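Local structure of cytochrome P450 reductase (Amycolatopsis methanolica 239, 5OGX) at residues Y251-F256 and F266-V271; P209-G214 and K315-R320; I225-L230 and A257-E262. The protein carries electrons from NADH, through FAD and a [2Fe-2S] cluster, to a partner cytochrome P450 that O-demethylates lignin-derived aromatic compounds. One frame throughout, in Å; residues are numbered along the deposited sequence. Where two conformers were deposited one is given.

All three contacts belong to the parallel-sheet portion of the reductase, the NAD-binding module typical of the ferredoxin reductase family. Interactions 1 and 3 share helix 253-262 and lie about 10 Å apart between centres; F266 joins them, its CD2 being 3.7 Å from I259 CG2 and its CD1 3.8 Å from L230 CD1. Interactions 1 and 2, centres about 18 Å apart, do not touch but reach the same sheet. Interaction 2 sits about 19 Å from interaction 3, centre to centre, yet M210 SD still comes 3.5 Å from A229 CB. The flavin does not touch F256 or R227, whose side chains are each about 13 Å from FAD; interaction 2 is remote from the annotated sites.

Interaction 1 of 3, residues Y251-F256 and F266-V271; sequences YDLGRF and FRFVPV
Helix 253-262 starts beside strand 266-272, and the two backbones come closest at F256 and F268, whose CA atoms are 6.5 Å apart. Both elements belong to the beta-alpha-beta unit formed by strand 238-244, helix 253-262 and strand 266-272, a building block of this parallel NAD-binding sheet. No hydrogen bond joins 251-256 to 266-271; the contact is apolar, chiefly aromatic. The rings of F256 and F268 form an offset stack, centroids 4.0 Å apart and planes at 12°, with F256 CD2 above the centre of the F268 ring and F268 CE1 above that of F256. F256 CB adds a CH-pi contact over the same F268 ring, 4.1 Å from its centroid. F268 extends to the helix with CG anti to its backbone N (chi1 -177°). F266, two residues earlier on the strand, brings CE2 to 3.6 Å from the carbonyl O of F256. F256 also packs on L219 and V223 of helix 219-232, while F268 rests on L240 and H242. R255 of the first turn forms a salt bridge with D252 at the N-cap position, and each has a further ionic partner, E162 and R119 respectively. Replacing F268 by an alanine is likely to leave one face of the F256 ring without its stacking partner and L253 without its aromatic neighbour. That leucine meets F268 at the ring edge, near its plane, with CD2 3.6 Å from CE2.

Interaction 2 of 3, residues P209-G214 and K315-R320; sequences PMVLIG and KAFKRR
The F317 ring points its far end at strand 210-215: I213 CD1 meets its edge near the ring plane, 3.7 Å from F317 CZ, and V211 CG1 approaches the same F317 CZ obliquely at 3.8 Å. I213 CD1 also leans on the adjoining edge carbon, F317 CE1, at 3.9 Å. The far end of one ring therefore meets two aliphatic side chains. V211 and I213, two residues apart on the strand, both direct their CB toward helix 307-319, and the phenylalanine comes to meet them from the opposite direction. With CG anti to the carbonyl carbon (chi1 -76°), F317 spans most of the gap between the backbones, whose nearest CA atoms, those of V211 and F317, are 9.9 Å apart. The contact is wholly apolar and buried. The F317 ring also meets that of F289 with planes at about 75°, and M322 touches both F317 and V211. This is helix-on-sheet packing in the NAD-binding fold: helices 307-319 and 285-292 pack against V211 and I213, while M210 and L212, on the other side of strand 210-215, pack against helix 219-232.

Interaction 3 of 3, residues I225-L230 and A257-E262; sequences IARTAL and AEIAEE. Unlike the reference sequence in segment 257-262: E262 (reference Gln).
L230 and I259 make the close part of this helix-helix contact, where helices 219-232 and 253-262 lie side by side on the parallel sheet of the alpha/beta NAD-binding fold. L230 CD1 comes 3.6 Å from I259 CG2, methyl against methyl, with the two side chains crossing at a slant. I259 works with both its branches: CG2, anti to the backbone N, reaches L230, while CG1 (chi1 -61°) carries CD1 toward R227. Beneath, the same pair rests on the ring of F266 from strand 266-272, and L230 also touches V238. The leucine is thus buried where helices and sheet converge, and A226, one turn earlier on its helix, likewise packs on V238.

The other part is looser. Here R227 and I259 cross at about a right angle, and the aliphatic stem of the arginine only brushes the isoleucine. The backbones are nearest here, the CA atoms of R227 and I259 being 8.1 Å apart, yet the side chains touch less closely than at L230. R227 spends its polar end elsewhere: NH2 forms a salt bridge with E157 OE2, and NH1 is hydrogen-bonded to the carbonyl O of A152. In one of its two conformers the chain bends at chi3 (-76°), and the guanidinium turns away from the isoleucine. Away from the contact, helix 253-262 turns glutamates to solvent. The nearest point of R227 to the isoleucine is its CG, 4.0 Å from I259 CD1.

Interaction 1 of 3, residues Y251-F256 and F266-V271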
loop_
_atom_site.group_PDB
_atom_site.type_symbol
_atom_site.label_atom_id
_atom_site.label_comp_id
_atom_site.label_asym_id
_atom_site.label_seq_id
_atom_site.Cartn_x
_atom_site.Cartn_y
_atom_site.Cartn_z
ATOM N N TYR A 251 13.580 -13.543 -2.712
ATOM C CA TYR A 251 14.438 -12.628 -3.449
ATOM C C TYR A 251 15.077 -11.621 -2.505
ATOM O O TYR A 251 14.670 -11.466 -1.350
ATOM C CB TYR A 251 13.671 -11.903 -4.577
ATOM C CG TYR A 251 12.489 -11.062 -4.149
ATOM C CD1 TYR A 251 11.213 -11.619 -4.067
ATOM C CD2 TYR A 251 12.633 -9.702 -3.868
ATOM C CE1 TYR A 251 10.120 -10.861 -3.697
ATOM C CE2 TYR A 251 11.531 -8.927 -3.495
ATOM C CZ TYR A 251 10.280 -9.520 -3.411
ATOM O OH TYR A 251 9.187 -8.767 -3.055
ATOM N N ASP A 252 16.126 -10.970 -3.014
ATOM C CA ASP A 252 16.855 -9.921 -2.301
ATOM C C ASP A 252 17.407 -10.403 -0.958
ATOM O O ASP A 252 17.546 -9.620 -0.017
ATOM C CB ASP A 252 15.980 -8.680 -2.108
ATOM C CG ASP A 252 15.926 -7.828 -3.353
ATOM O OD1 ASP A 252 16.680 -8.143 -4.302
ATOM O OD2 ASP A 252 15.126 -6.866 -3.386
ATOM N N LEU A 253 17.744 -11.690 -0.855
ATOM C CA LEU A 253 18.269 -12.188 0.412
ATOM C C LEU A 253 19.545 -11.448 0.801
ATOM O O LEU A 253 19.746 -11.123 1.978
ATOM C CB LEU A 253 18.506 -13.697 0.328
ATOM C CG LEU A 253 17.222 -14.481 0.023
ATOM C CD1 LEU A 253 17.495 -15.972 -0.109
ATOM C CD2 LEU A 253 16.162 -14.219 1.103
ATOM N N GLY A 254 20.389 -11.120 -0.180
ATOM C CA GLY A 254 21.615 -10.393 0.129
ATOM C C GLY A 254 21.343 -9.007 0.685
ATOM O O GLY A 254 22.046 -8.542 1.592
ATOM N N ARG A 255 20.311 -8.334 0.160
ATOM C CA ARG A 255 19.951 -7.005 0.652
ATOM C C ARG A 255 19.493 -7.064 2.102
ATOM O O ARG A 255 19.896 -6.232 2.921
ATOM C CB ARG A 255 18.856 -6.371 -0.223
ATOM C CG ARG A 255 18.137 -5.233 0.491
ATOM C CD ARG A 255 17.751 -4.050 -0.401
ATOM N NE ARG A 255 16.677 -4.421 -1.303
ATOM C CZ ARG A 255 15.828 -3.584 -1.904
ATOM N NH1 ARG A 255 15.885 -2.269 -1.725
ATOM N NH2 ARG A 255 14.915 -4.084 -2.718
ATOM N N PHE A 256 18.655 -8.046 2.447
ATOM C CA PHE A 256 18.203 -8.147 3.829
ATOM C C PHE A 256 19.337 -8.557 4.752
ATOM O O PHE A 256 19.364 -8.136 5.914
ATOM C CB PHE A 256 17.033 -9.120 3.927
ATOM C CG PHE A 256 15.846 -8.688 3.123
ATOM C CD1 PHE A 256 15.225 -7.490 3.402
ATOM C CD2 PHE A 256 15.390 -9.454 2.067
ATOM C CE1 PHE A 256 14.124 -7.062 2.636
ATOM C CE2 PHE A 256 14.319 -9.041 1.302
ATOM C CZ PHE A 256 13.675 -7.842 1.599
ATOM N N PHE A 266 17.199 -6.097 13.776
ATOM C CA PHE A 266 16.491 -6.496 12.572
ATOM C C PHE A 266 16.687 -7.984 12.321
ATOM O O PHE A 266 17.797 -8.515 12.474
ATOM C CB PHE A 266 16.993 -5.701 11.363
ATOM C CG PHE A 266 16.394 -6.148 10.053
ATOM C CD1 PHE A 266 15.123 -5.722 9.675
ATOM C CD2 PHE A 266 17.079 -7.021 9.222
ATOM C CE1 PHE A 266 14.569 -6.133 8.456
ATOM C CE2 PHE A 266 16.531 -7.442 8.016
ATOM C CZ PHE A 266 15.266 -7.001 7.637
ATOM N N ARG A 267 15.602 -8.656 11.943
ATOM C CA ARG A 267 15.676 -10.038 11.485
ATOM C C ARG A 267 14.811 -10.188 10.252
ATOM O O ARG A 267 13.721 -9.617 10.182
ATOM C CB ARG A 267 15.208 -11.047 12.552
ATOM C CG ARG A 267 15.600 -10.695 13.974
ATOM C CD ARG A 267 15.838 -11.926 14.851
ATOM N NE ARG A 267 14.613 -12.677 15.128
ATOM C CZ ARG A 267 14.094 -12.868 16.341
ATOM N NH1 ARG A 267 14.669 -12.343 17.417
ATOM N NH2 ARG A 267 12.982 -13.578 16.476
ATOM N N PHE A 268 15.291 -10.968 9.295
ATOM C CA PHE A 268 14.530 -11.323 8.105
ATOM C C PHE A 268 14.286 -12.823 8.121
ATOM O O PHE A 268 15.237 -13.606 8.220
ATOM C CB PHE A 268 15.276 -10.932 6.825
ATOM C CG PHE A 268 14.508 -11.219 5.582
ATOM C CD1 PHE A 268 13.374 -10.470 5.274
ATOM C CD2 PHE A 268 14.893 -12.238 4.727
ATOM C CE1 PHE A 268 12.655 -10.721 4.131
ATOM C CE2 PHE A 268 14.166 -12.503 3.579
ATOM C CZ PHE A 268 13.048 -11.744 3.282
ATOM N N VAL A 269 13.024 -13.220 7.996
ATOM C CA VAL A 269 12.621 -14.611 8.187
ATOM C C VAL A 269 11.743 -15.078 7.031
ATOM O O VAL A 269 10.533 -14.790 7.005
ATOM C CB VAL A 269 11.869 -14.798 9.513
ATOM C CG1 VAL A 269 11.552 -16.272 9.747
ATOM C CG2 VAL A 269 12.646 -14.195 10.673
ATOM N N PRO A 270 12.298 -15.797 6.061
ATOM C CA PRO A 270 11.452 -16.473 5.072
ATOM C C PRO A 270 10.613 -17.545 5.744
ATOM O O PRO A 270 11.046 -18.187 6.704
ATOM C CB PRO A 270 12.468 -17.089 4.098
ATOM C CG PRO A 270 13.712 -16.292 4.295
ATOM C CD PRO A 270 13.733 -15.929 5.746
ATOM N N VAL A 271 9.386 -17.717 5.250
ATOM C CA VAL A 271 8.482 -18.757 5.741
ATOM C C VAL A 271 7.831 -19.407 4.535
ATOM O O VAL A 271 7.144 -18.729 3.764
ATOM C CB VAL A 271 7.405 -18.201 6.701
ATOM C CG1 VAL A 271 6.670 -19.355 7.376
ATOM C CG2 VAL A 271 8.037 -17.286 7.766
#

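Interaction 2 of 3, residues P209-G214 and K315-R320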
loop_
_atom_site.group_PDB
_atom_site.type_symbol
_atom_site.label_atom_id
_atom_site.label_comp_id
_atom_site.label_asym_id
_atom_site.label_seq_id
_atom_site.Cartn_x
_atom_site.Cartn_y
_atom_site.Cartn_z
ATOM N N PRO A 209 9.015 -1.909 19.225
ATOM C CA PRO A 209 9.254 -3.020 18.294
ATOM C C PRO A 209 8.169 -3.136 17.240
ATOM O O PRO A 209 6.984 -2.875 17.493
ATOM C CB PRO A 209 9.250 -4.258 19.202
ATOM C CG PRO A 209 8.451 -3.814 20.426
ATOM C CD PRO A 209 8.776 -2.366 20.604
ATOM N N MET A 210 8.581 -3.590 16.053
ATOM C CA MET A 210 7.668 -3.748 14.925
ATOM C C MET A 210 7.804 -5.135 14.324
ATOM O O MET A 210 8.921 -5.636 14.146
ATOM C CB MET A 210 7.952 -2.729 13.800
ATOM C CG MET A 210 8.034 -1.301 14.231
ATOM S SD MET A 210 8.838 -0.261 12.986
ATOM C CE MET A 210 8.162 -0.851 11.450
ATOM N N VAL A 211 6.670 -5.742 13.970
ATOM C CA VAL A 211 6.673 -6.934 13.130
ATOM C C VAL A 211 6.028 -6.570 11.806
ATOM O O VAL A 211 5.006 -5.872 11.773
ATOM C CB VAL A 211 5.974 -8.131 13.796
ATOM C CG1 VAL A 211 4.523 -7.773 14.206
ATOM C CG2 VAL A 211 6.003 -9.326 12.849
ATOM N N LEU A 212 6.669 -6.980 10.714
ATOM C CA LEU A 212 6.188 -6.716 9.367
ATOM C C LEU A 212 6.041 -8.053 8.670
ATOM O O LEU A 212 6.975 -8.865 8.679
ATOM C CB LEU A 212 7.157 -5.808 8.606
ATOM C CG LEU A 212 7.321 -4.454 9.298
ATOM C CD1 LEU A 212 8.618 -4.508 10.087
ATOM C CD2 LEU A 212 7.334 -3.291 8.306
ATOM N N ILE A 213 4.871 -8.299 8.090
ATOM C CA ILE A 213 4.596 -9.596 7.480
ATOM C C ILE A 213 4.098 -9.371 6.062
ATOM O O ILE A 213 3.089 -8.685 5.853
ATOM C CB ILE A 213 3.597 -10.415 8.303
ATOM C CG1 ILE A 213 4.256 -10.720 9.669
ATOM C CG2 ILE A 213 3.303 -11.727 7.593
ATOM C CD1 ILE A 213 3.505 -11.667 10.530
ATOM N N GLY A 214 4.842 -9.904 5.094
ATOM C CA GLY A 214 4.533 -9.730 3.691
ATOM C C GLY A 214 4.189 -11.055 3.056
ATOM O O GLY A 214 4.960 -12.019 3.165
ATOM N N LYS A 315 -6.333 -10.641 12.910
ATOM C CA LYS A 315 -7.019 -11.302 14.012
ATOM C C LYS A 315 -6.039 -12.091 14.874
ATOM O O LYS A 315 -6.181 -12.128 16.100
ATOM C CB LYS A 315 -8.137 -12.197 13.472
ATOM C CG LYS A 315 -9.312 -11.361 12.978
ATOM C CD LYS A 315 -10.315 -12.152 12.165
ATOM C CE LYS A 315 -11.191 -11.199 11.358
ATOM N NZ LYS A 315 -12.308 -11.884 10.647
ATOM N N ALA A 316 -5.040 -12.715 14.253
ATOM C CA ALA A 316 -4.045 -13.452 15.025
ATOM C C ALA A 316 -3.228 -12.518 15.908
ATOM O O ALA A 316 -2.974 -12.834 17.079
ATOM C CB ALA A 316 -3.127 -14.241 14.095
ATOM N N PHE A 317 -2.788 -11.381 15.360
ATOM C CA PHE A 317 -2.117 -10.372 16.181
ATOM C C PHE A 317 -2.973 -9.999 17.390
ATOM O O PHE A 317 -2.485 -9.920 18.523
ATOM C CB PHE A 317 -1.834 -9.116 15.357
ATOM C CG PHE A 317 -0.685 -9.223 14.385
ATOM C CD1 PHE A 317 0.126 -10.339 14.328
ATOM C CD2 PHE A 317 -0.422 -8.158 13.531
ATOM C CE1 PHE A 317 1.189 -10.396 13.429
ATOM C CE2 PHE A 317 0.639 -8.202 12.648
ATOM C CZ PHE A 317 1.433 -9.322 12.595
ATOM N N LYS A 318 -4.266 -9.756 17.165
ATOM C CA LYS A 318 -5.109 -9.279 18.261
ATOM C C LYS A 318 -5.304 -10.355 19.319
ATOM O O LYS A 318 -5.365 -10.052 20.515
ATOM C CB LYS A 318 -6.461 -8.804 17.725
ATOM C CG LYS A 318 -6.414 -7.464 17.028
ATOM C CD LYS A 318 -7.769 -7.142 16.376
ATOM C CE LYS A 318 -7.733 -5.803 15.646
ATOM N NZ LYS A 318 -9.108 -5.337 15.263
ATOM N N ARG A 319 -5.387 -11.620 18.904
ATOM C CA ARG A 319 -5.565 -12.698 19.872
ATOM C C ARG A 319 -4.354 -12.839 20.783
ATOM O O ARG A 319 -4.482 -13.327 21.913
ATOM C CB ARG A 319 -5.843 -14.013 19.150
ATOM C CG ARG A 319 -7.169 -14.024 18.412
ATOM C CD ARG A 319 -7.499 -15.408 17.877
ATOM N NE ARG A 319 -6.301 -16.187 17.575
ATOM C CZ ARG A 319 -5.843 -16.408 16.349
ATOM N NH1 ARG A 319 -4.746 -17.123 16.181
ATOM N NH2 ARG A 319 -6.482 -15.909 15.294
ATOM N N ARG A 320 -3.177 -12.427 20.312
ATOM C CA ARG A 320 -1.973 -12.403 21.128
ATOM C C ARG A 320 -1.755 -11.042 21.776
ATOM O O ARG A 320 -0.636 -10.740 22.213
ATOM C CB ARG A 320 -0.762 -12.817 20.290
ATOM C CG ARG A 320 -0.801 -14.282 19.836
ATOM C CD ARG A 320 -1.360 -15.171 20.940
ATOM N NE ARG A 320 -1.221 -16.600 20.666
ATOM C CZ ARG A 320 -0.183 -17.337 21.045
ATOM N NH1 ARG A 320 0.821 -16.783 21.708
ATOM N NH2 ARG A 320 -0.148 -18.634 20.759
#

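Interaction 3 of 3, residues I225-L230 and A257-E262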
loop_
_atom_site.group_PDB
_atom_site.type_symbol
_atom_site.label_atom_id
_atom_site.label_comp_id
_atom_site.label_asym_id
_atom_site.label_seq_id
_atom_site.Cartn_x
_atom_site.Cartn_y
_atom_site.Cartn_z
ATOM N N ILE A 225 9.308 0.627 4.531
ATOM C CA ILE A 225 8.928 0.943 5.906
ATOM C C ILE A 225 10.017 0.495 6.881
ATOM O O ILE A 225 10.393 1.234 7.797
ATOM C CB ILE A 225 7.567 0.310 6.246
ATOM C CG1 ILE A 225 6.450 1.025 5.473
ATOM C CG2 ILE A 225 7.303 0.397 7.752
ATOM C CD1 ILE A 225 5.192 0.195 5.337
ATOM N N ALA A 226 10.512 -0.735 6.722
ATOM C CA ALA A 226 11.538 -1.242 7.634
ATOM C C ALA A 226 12.810 -0.404 7.565
ATOM O O ALA A 226 13.396 -0.060 8.600
ATOM C CB ALA A 226 11.856 -2.704 7.313
ATOM N N ARG A 227 13.261 -0.074 6.353
ATOM C CA ARG A 227 14.465 0.741 6.230
ATOM C C ARG A 227 14.259 2.122 6.835
ATOM O O ARG A 227 15.167 2.672 7.469
ATOM C CB ARG A 227 14.875 0.858 4.764
ATOM C CG ARG A 227 15.438 -0.418 4.179
ATOM C CD ARG A 227 16.095 -0.142 2.834
ATOM N NE ARG A 227 15.134 0.042 1.748
ATOM C CZ ARG A 227 15.390 0.736 0.640
ATOM N NH1 ARG A 227 14.469 0.850 -0.316
ATOM N NH2 ARG A 227 16.568 1.325 0.491
ATOM N N THR A 228 13.078 2.706 6.640
ATOM C CA THR A 228 12.814 4.017 7.223
ATOM C C THR A 228 12.809 3.950 8.744
ATOM O O THR A 228 13.368 4.828 9.413
ATOM C CB THR A 228 11.477 4.559 6.709
ATOM O OG1 THR A 228 11.526 4.613 5.270
ATOM C CG2 THR A 228 11.220 5.951 7.285
ATOM N N ALA A 229 12.187 2.909 9.306
ATOM C CA ALA A 229 12.094 2.802 10.757
ATOM C C ALA A 229 13.469 2.616 11.365
ATOM O O ALA A 229 13.757 3.142 12.446
ATOM C CB ALA A 229 11.187 1.630 11.139
ATOM N N LEU A 230 14.320 1.857 10.685
ATOM C CA LEU A 230 15.659 1.601 11.202
ATOM C C LEU A 230 16.552 2.828 11.076
ATOM O O LEU A 230 17.438 3.040 11.914
ATOM C CB LEU A 230 16.260 0.401 10.469
ATOM C CG LEU A 230 15.679 -0.959 10.872
ATOM C CD1 LEU A 230 16.136 -2.069 9.898
ATOM C CD2 LEU A 230 16.036 -1.319 12.327
ATOM N N ALA A 257 20.285 -9.361 4.254
ATOM C CA ALA A 257 21.431 -9.736 5.073
ATOM C C ALA A 257 22.277 -8.516 5.412
ATOM O O ALA A 257 22.764 -8.387 6.540
ATOM C CB ALA A 257 22.267 -10.800 4.356
ATOM N N GLU A 258 22.427 -7.589 4.462
ATOM C CA GLU A 258 23.176 -6.365 4.744
ATOM C C GLU A 258 22.461 -5.505 5.779
ATOM O O GLU A 258 23.110 -4.894 6.635
ATOM C CB GLU A 258 23.401 -5.567 3.459
ATOM C CG GLU A 258 24.500 -6.133 2.582
ATOM C CD GLU A 258 25.121 -5.089 1.671
ATOM O OE1 GLU A 258 24.699 -3.913 1.737
ATOM O OE2 GLU A 258 26.034 -5.447 0.892
ATOM N N ILE A 259 21.127 -5.449 5.717
ATOM C CA ILE A 259 20.378 -4.702 6.731
ATOM C C ILE A 259 20.613 -5.312 8.105
ATOM O O ILE A 259 20.909 -4.607 9.078
ATOM C CB ILE A 259 18.877 -4.649 6.380
ATOM C CG1 ILE A 259 18.679 -3.926 5.045
ATOM C CG2 ILE A 259 18.118 -3.905 7.501
ATOM C CD1 ILE A 259 17.234 -3.939 4.520
ATOM N N ALA A 260 20.531 -6.640 8.195
ATOM C CA ALA A 260 20.717 -7.312 9.479
ATOM C C ALA A 260 22.133 -7.125 10.023
ATOM O O ALA A 260 22.324 -7.003 11.235
ATOM C CB ALA A 260 20.405 -8.799 9.346
ATOM N N GLU A 261 23.138 -7.089 9.155
ATOM C CA GLU A 261 24.491 -6.945 9.697
ATOM C C GLU A 261 24.660 -5.579 10.349
ATOM O O GLU A 261 25.361 -5.453 11.358
ATOM C CB GLU A 261 25.533 -7.174 8.603
ATOM C CG GLU A 261 25.702 -8.647 8.169
ATOM C CD GLU A 261 25.955 -9.627 9.329
ATOM O OE1 GLU A 261 26.863 -9.386 10.144
ATOM O OE2 GLU A 261 25.250 -10.654 9.421
ATOM N N GLU A 262 23.930 -4.568 9.854
ATOM C CA GLU A 262 24.057 -3.213 10.375
ATOM C C GLU A 262 23.153 -2.947 11.571
ATOM O O GLU A 262 23.499 -2.129 12.434
ATOM C CB GLU A 262 23.744 -2.202 9.268
ATOM C CG GLU A 262 24.175 -0.782 9.567
ATOM C CD GLU A 262 25.630 -0.694 10.010
ATOM O OE1 GLU A 262 26.494 -1.365 9.401
ATOM O OE2 GLU A 262 25.908 0.050 10.971
#